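Local atomic coordinates of fluoride-specific ion channel FluC (Bordetella pertussis, PDB entry 5NKQ), a protein that acts as a fluoride-specific ion channel, letting fluoride leave the cell through two pathways in a double-barrelled assembly and thereby lowering its toxicity. Residues 10-15 with 67-72; 33-38 with 101-106; 54-59 with 121-126. All coordinates share one frame; numbering follows the deposited sequence.

Contact 1 (10-15 with 67-72)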
# COMPACT_ATOMS: atom_id res chain seq x y z
N ILE A 10 0.97 20.94 4.97
CA ILE A 10 2.11 20.83 5.87
C ILE A 10 1.91 19.66 6.83
O ILE A 10 2.84 18.89 7.10
CB ILE A 10 2.33 22.15 6.62
CG1 ILE A 10 2.54 23.30 5.63
CG2 ILE A 10 3.50 22.04 7.58
CD1 ILE A 10 2.73 24.64 6.29
N ALA A 11 0.70 19.51 7.37
CA ALA A 11 0.42 18.42 8.30
C ALA A 11 0.59 17.07 7.64
O ALA A 11 1.08 16.12 8.26
CB ALA A 11 -0.99 18.57 8.88
N ILE A 12 0.19 16.95 6.37
CA ILE A 12 0.36 15.69 5.66
C ILE A 12 1.83 15.46 5.33
O ILE A 12 2.35 14.34 5.48
CB ILE A 12 -0.52 15.67 4.40
CG1 ILE A 12 -2.00 15.62 4.79
CG2 ILE A 12 -0.16 14.49 3.50
CD1 ILE A 12 -2.94 15.71 3.62
N GLY A 13 2.53 16.50 4.88
CA GLY A 13 3.93 16.35 4.54
C GLY A 13 4.79 15.96 5.73
O GLY A 13 5.66 15.09 5.61
N ILE A 14 4.56 16.59 6.88
CA ILE A 14 5.31 16.24 8.08
C ILE A 14 5.00 14.80 8.50
O ILE A 14 5.90 14.03 8.84
CB ILE A 14 5.01 17.24 9.21
CG1 ILE A 14 5.52 18.63 8.85
CG2 ILE A 14 5.62 16.76 10.52
CD1 ILE A 14 5.25 19.68 9.90
N GLY A 15 3.72 14.43 8.47
CA GLY A 15 3.36 13.06 8.80
C GLY A 15 3.94 12.05 7.83
O GLY A 15 4.54 11.05 8.24
N ILE A 67 -5.50 16.64 12.47
CA ILE A 67 -5.02 15.51 13.25
C ILE A 67 -5.09 14.23 12.42
O ILE A 67 -4.10 13.50 12.30
CB ILE A 67 -5.82 15.38 14.56
CG1 ILE A 67 -5.46 16.52 15.51
CG2 ILE A 67 -5.55 14.03 15.21
CD1 ILE A 67 -6.14 16.42 16.86
N ARG A 68 -6.25 13.94 11.84
CA ARG A 68 -6.38 12.73 11.04
C ARG A 68 -5.59 12.81 9.74
O ARG A 68 -5.14 11.79 9.22
CB ARG A 68 -7.86 12.44 10.74
CG ARG A 68 -8.57 13.50 9.92
CD ARG A 68 -9.98 13.05 9.57
NE ARG A 68 -10.74 14.08 8.86
CZ ARG A 68 -11.53 14.96 9.46
NH1 ARG A 68 -11.67 14.94 10.78
NH2 ARG A 68 -12.18 15.86 8.74
N LEU A 69 -5.40 14.02 9.21
CA LEU A 69 -4.61 14.17 7.99
C LEU A 69 -3.13 13.92 8.26
O LEU A 69 -2.43 13.31 7.43
CB LEU A 69 -4.83 15.55 7.38
CG LEU A 69 -6.22 15.80 6.79
CD1 LEU A 69 -6.36 17.24 6.34
CD2 LEU A 69 -6.49 14.84 5.64
N ALA A 70 -2.63 14.38 9.41
CA ALA A 70 -1.22 14.17 9.73
C ALA A 70 -0.95 12.73 10.15
O ALA A 70 0.10 12.17 9.84
CB ALA A 70 -0.78 15.14 10.82
N ALA A 71 -1.90 12.10 10.86
CA ALA A 71 -1.73 10.76 11.39
C ALA A 71 -2.04 9.68 10.35
O ALA A 71 -1.25 8.76 10.15
CB ALA A 71 -2.60 10.57 12.63
N VAL A 72 -3.20 9.77 9.70
CA VAL A 72 -3.64 8.72 8.78
C VAL A 72 -3.16 9.02 7.37
O VAL A 72 -2.38 8.25 6.80
CB VAL A 72 -5.17 8.57 8.81
CG1 VAL A 72 -5.60 7.42 7.91
CG2 VAL A 72 -5.66 8.34 10.24
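Ala-11 and Gly-15, spaced four residues apart as in a small-xxx-small membrane motif, let transmembrane helix 6-30 settle against Ala-70 of helix 65-79. The two short segments run nearly parallel, at 24°, with their axes only 7.5 Å apart, and the CA atoms of Ile-12 and Ala-70 lie 4.6 Å from each other. Backbone atoms take part in the touch along with side chains. The carbonyl O of Ala-11, which already accepts the helical N-H of Gly-15, meets Ala-70 CB at 3.3 Å and also receives a CA-H...O contact from Ala-70. A second such contact runs the opposite way: Gly-15 CA lies 3.5 Å from Ala-70 O, with 154° at the hydrogen. Glycine suits this place because nothing but hydrogen stands between its CA and the neighbouring carbonyl. Beside it, the methyls of Ala-11 and Ala-70 meet CB to CB at 3.9 Å.

Ile-12 and Leu-69 fill the flank. With CG1 beside its own backbone N (chi1 -68°), Ile-12 lays that methylene against Leu-69 CB at 3.8 Å, and the two side chains cross at a slant. Trp-24 of the second subunit packs on both, while Arg-68, Ala-71 and Val-72 face helix 37-59. The side chain of Ile-12 is about 10 Å from the structural sodium ion. No conventional hydrogen bond joins the segments, so cohesion rests on close fit and weak C-H...O polarity, which the small residues at the closest point make possible.

Contact 2 (33-38 with 101-106)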
# COMPACT_ATOMS: atom_id res chain seq x y z
N ALA A 33 17.04 -11.52 3.45
CA ALA A 33 17.47 -11.95 2.13
C ALA A 33 16.43 -12.83 1.44
O ALA A 33 16.46 -12.94 0.21
CB ALA A 33 18.80 -12.69 2.24
N GLY A 34 15.53 -13.44 2.19
CA GLY A 34 14.54 -14.33 1.61
C GLY A 34 13.11 -13.83 1.75
O GLY A 34 12.24 -14.20 0.95
N TRP A 35 12.86 -12.99 2.75
CA TRP A 35 11.52 -12.50 3.03
C TRP A 35 11.60 -11.03 3.41
O TRP A 35 12.43 -10.65 4.26
CB TRP A 35 10.86 -13.31 4.14
CG TRP A 35 9.38 -13.11 4.27
CD1 TRP A 35 8.74 -12.20 5.05
CD2 TRP A 35 8.36 -13.84 3.59
NE1 TRP A 35 7.38 -12.31 4.91
CE2 TRP A 35 7.12 -13.32 4.01
CE3 TRP A 35 8.36 -14.89 2.66
CZ2 TRP A 35 5.90 -13.80 3.54
CZ3 TRP A 35 7.15 -15.37 2.20
CH2 TRP A 35 5.94 -14.83 2.63
N PRO A 36 10.77 -10.17 2.81
CA PRO A 36 10.77 -8.73 3.15
C PRO A 36 10.02 -8.45 4.45
O PRO A 36 8.92 -7.89 4.47
CB PRO A 36 10.11 -8.09 1.93
CG PRO A 36 9.99 -9.18 0.89
CD PRO A 36 9.90 -10.45 1.66
N TRP A 37 10.63 -8.84 5.57
CA TRP A 37 9.97 -8.67 6.86
C TRP A 37 9.79 -7.19 7.22
O TRP A 37 8.87 -6.85 7.96
CB TRP A 37 10.77 -9.38 7.96
CG TRP A 37 10.70 -10.88 7.88
CD1 TRP A 37 11.70 -11.72 7.50
CD2 TRP A 37 9.57 -11.70 8.18
NE1 TRP A 37 11.27 -13.02 7.55
CE2 TRP A 37 9.96 -13.04 7.96
CE3 TRP A 37 8.27 -11.45 8.61
CZ2 TRP A 37 9.10 -14.11 8.16
CZ3 TRP A 37 7.41 -12.51 8.81
CH2 TRP A 37 7.83 -13.83 8.59
N GLY A 38 10.66 -6.32 6.70
CA GLY A 38 10.53 -4.90 7.01
C GLY A 38 9.32 -4.27 6.35
O GLY A 38 8.56 -3.53 6.98
N ALA A 101 5.35 -16.12 -3.36
CA ALA A 101 4.68 -14.89 -3.74
C ALA A 101 3.23 -14.87 -3.26
O ALA A 101 2.75 -13.85 -2.75
CB ALA A 101 4.75 -14.69 -5.25
N ALA A 102 2.53 -16.00 -3.41
CA ALA A 102 1.15 -16.07 -2.93
C ALA A 102 1.09 -15.97 -1.41
O ALA A 102 0.16 -15.38 -0.86
CB ALA A 102 0.50 -17.37 -3.41
N ALA A 103 2.08 -16.54 -0.72
CA ALA A 103 2.12 -16.43 0.73
C ALA A 103 2.42 -15.00 1.17
O ALA A 103 1.88 -14.53 2.18
CB ALA A 103 3.16 -17.39 1.31
N TYR A 104 3.28 -14.29 0.43
CA TYR A 104 3.58 -12.91 0.78
C TYR A 104 2.39 -12.00 0.51
O TYR A 104 2.11 -11.09 1.30
CB TYR A 104 4.82 -12.43 0.02
CG TYR A 104 5.24 -11.03 0.38
CD1 TYR A 104 5.60 -10.70 1.68
CD2 TYR A 104 5.28 -10.03 -0.58
CE1 TYR A 104 5.98 -9.41 2.01
CE2 TYR A 104 5.67 -8.74 -0.26
CZ TYR A 104 6.02 -8.44 1.04
OH TYR A 104 6.40 -7.16 1.36
N ALA A 105 1.69 -12.22 -0.60
CA ALA A 105 0.48 -11.45 -0.87
C ALA A 105 -0.62 -11.79 0.13
O ALA A 105 -1.34 -10.91 0.59
CB ALA A 105 0.00 -11.70 -2.30
N GLY A 106 -0.75 -13.07 0.48
CA GLY A 106 -1.75 -13.47 1.46
C GLY A 106 -1.46 -12.94 2.85
O GLY A 106 -2.36 -12.47 3.55
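Trp-35 and Tyr-104 form a T-shaped pair, the phenol ring turning its edge to the face of the indole. Their planes stand at 89°, and the centroids of the tyrosine ring and the six-membered indole ring are 5.4 Å apart. Tyr-104 CD1 makes the touch, 3.6 Å from Trp-35 CZ2. The far end of the indole reaches the helix backbone as well, with Trp-35 CH2 3.5 Å from Tyr-104 N and its rim against Ala-103, whose small methyl leaves room for so large a ring. Tyr-104 CG is anti to the backbone N (chi1 -178°), which carries the ring into the angle between Trp-35 and Pro-36. There Pro-36 CG lies over one face of the phenol, 4.0 Å from Tyr-104 CZ. Proline fits as a compact, rigid apolar ring at the centre of an inverse gamma turn, in the N-cap position of helix 37-59.

Tyr-104 belongs to a fluoride site, and its hydroxyl is hydrogen-bonded to Glu-88 OE2. Helix 83-95 flanks the contact, bringing Phe-85 and Thr-89 to Tyr-104 and Met-92 to Pro-36, while Leu-40 of helix 37-59 packs on Trp-35.

Contact 3 (54-59 with 121-126)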
# COMPACT_ATOMS: atom_id res chain seq x y z
N VAL A 54 -9.06 5.10 13.18
CA VAL A 54 -10.46 5.17 12.77
C VAL A 54 -11.37 5.10 13.99
O VAL A 54 -12.38 5.82 14.07
CB VAL A 54 -10.78 4.06 11.75
CG1 VAL A 54 -12.28 3.86 11.62
CG2 VAL A 54 -10.18 4.41 10.39
N ALA A 55 -11.03 4.25 14.96
CA ALA A 55 -11.86 4.14 16.15
C ALA A 55 -11.71 5.37 17.04
O ALA A 55 -12.69 5.81 17.66
CB ALA A 55 -11.50 2.87 16.92
N LEU A 56 -10.51 5.94 17.11
CA LEU A 56 -10.31 7.14 17.92
C LEU A 56 -11.01 8.35 17.31
O LEU A 56 -11.59 9.17 18.03
CB LEU A 56 -8.82 7.43 18.09
CG LEU A 56 -8.06 6.54 19.08
CD1 LEU A 56 -6.58 6.89 19.07
CD2 LEU A 56 -8.63 6.69 20.48
N ILE A 57 -10.97 8.48 15.98
CA ILE A 57 -11.63 9.60 15.31
C ILE A 57 -13.13 9.55 15.54
O ILE A 57 -13.78 10.58 15.77
CB ILE A 57 -11.28 9.60 13.81
CG1 ILE A 57 -9.79 9.88 13.61
CG2 ILE A 57 -12.12 10.62 13.06
CD1 ILE A 57 -9.29 9.53 12.23
N ALA A 58 -13.72 8.35 15.49
CA ALA A 58 -15.15 8.21 15.70
C ALA A 58 -15.55 8.60 17.12
O ALA A 58 -16.67 9.09 17.33
CB ALA A 58 -15.60 6.78 15.40
N SER A 59 -14.67 8.40 18.09
CA SER A 59 -14.94 8.76 19.47
C SER A 59 -14.51 10.18 19.81
O SER A 59 -14.76 10.63 20.94
CB SER A 59 -14.24 7.77 20.42
OG SER A 59 -12.85 7.72 20.17
N ALA A 121 -11.03 -3.06 17.32
CA ALA A 121 -11.53 -3.71 18.52
C ALA A 121 -10.75 -3.29 19.76
O ALA A 121 -11.30 -3.29 20.86
CB ALA A 121 -11.49 -5.23 18.36
N THR A 122 -9.47 -2.93 19.60
CA THR A 122 -8.67 -2.54 20.76
C THR A 122 -9.18 -1.24 21.37
O THR A 122 -9.34 -1.14 22.59
CB THR A 122 -7.20 -2.40 20.35
OG1 THR A 122 -6.72 -3.65 19.85
CG2 THR A 122 -6.36 -1.98 21.55
N VAL A 123 -9.44 -0.23 20.53
CA VAL A 123 -9.91 1.05 21.04
C VAL A 123 -11.34 0.95 21.54
O VAL A 123 -11.69 1.47 22.60
CB VAL A 123 -9.75 2.14 19.97
CG1 VAL A 123 -10.37 3.45 20.43
CG2 VAL A 123 -8.28 2.34 19.63
N ARG A 124 -12.21 0.27 20.78
CA ARG A 124 -13.60 0.12 21.19
C ARG A 124 -13.72 -0.66 22.49
O ARG A 124 -14.67 -0.45 23.25
CB ARG A 124 -14.40 -0.55 20.07
CG ARG A 124 -14.57 0.32 18.84
CD ARG A 124 -15.05 -0.49 17.64
NE ARG A 124 -15.24 0.35 16.46
CZ ARG A 124 -15.51 -0.11 15.25
NH1 ARG A 124 -15.62 -1.41 15.04
NH2 ARG A 124 -15.67 0.74 14.24
N LEU A 125 -12.77 -1.56 22.76
CA LEU A 125 -12.77 -2.26 24.04
C LEU A 125 -12.37 -1.32 25.18
O LEU A 125 -12.97 -1.36 26.26
CB LEU A 125 -11.82 -3.46 23.97
CG LEU A 125 -11.64 -4.42 25.16
CD1 LEU A 125 -10.53 -3.96 26.09
CD2 LEU A 125 -12.95 -4.62 25.92
N LEU A 126 -11.38 -0.46 24.94
CA LEU A 126 -10.91 0.47 25.97
C LEU A 126 -11.88 1.62 26.21
O LEU A 126 -11.67 2.39 27.15
CB LEU A 126 -9.54 1.02 25.59
CG LEU A 126 -8.39 0.01 25.56
CD1 LEU A 126 -7.17 0.61 24.87
CD2 LEU A 126 -8.04 -0.43 26.97
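Ala-55 and Val-123 bring together the C-terminal ends of two transmembrane helices of the Fluc fold, helix 37-59 and helix 98-126. Over these short segments the axes approach to 8.9 Å at an angle of 38°, so that side chains, not backbones, make the contact.

The tight part is small and wholly apolar. Ala-55 points its methyl toward the other helix, where CB meets Val-123 CB at 3.6 Å. Val-123 is the central side chain of this contact: with CG1 anti to the backbone N (chi1 174°), that methyl reaches both Ala-55 CB, at 3.7 Å, and Leu-56 CD2, also at 3.7 Å. The Leu-56 and Val-123 side chains cross at about a right angle, and their closest touch is methyl to methyl. The residue types match the job, since alanine lets the valine come close and the longer leucine reaches the valine methyl from beside the alanine.

The outer side is looser. Exposed Arg-124 borders Ala-55 more loosely, its CG 4.4 Å from Ala-55 CB, and the extended chain carries the guanidinium group back along its own helix; it is therefore the aliphatic part that lies next to the alanine. An arginine is well placed at such an exposed margin because its methylenes can lie against an apolar surface while the charge stays outside it. Away from the seam, Val-54 and Ile-57 pack on aromatic side chains of another protein's chain. Thr-122 OG1 is hydrogen-bonded to Leu-118 O of its own helix and to Tyr-48 OH of helix 37-59; the hydroxyl of Ser-59 turns back on its own helix, with OG 2.9 Å from Leu-56 O and 3.2 Å from Ala-55 O.

Contacts 2 and 3 join the same two helices, 37-59 and 98-126, with centres 30 Å apart on opposite sides of the chain's centre. Contact 1 pairs helix 6-30 with helix 65-79 and touches contact 3 directly, where Arg-68 CB packs on Ile-57 CD1 at 3.6 Å. It is the buried one of the three, and its small residues let backbones meet. The other two are partly buried. Contact 2, which includes a residue of a fluoride site, relies on aromatic rings and a proline, whereas contact 3, away from the annotated sites, uses aliphatic methyls with an exposed arginine beside them. None of the three has a hydrogen bond between its segments.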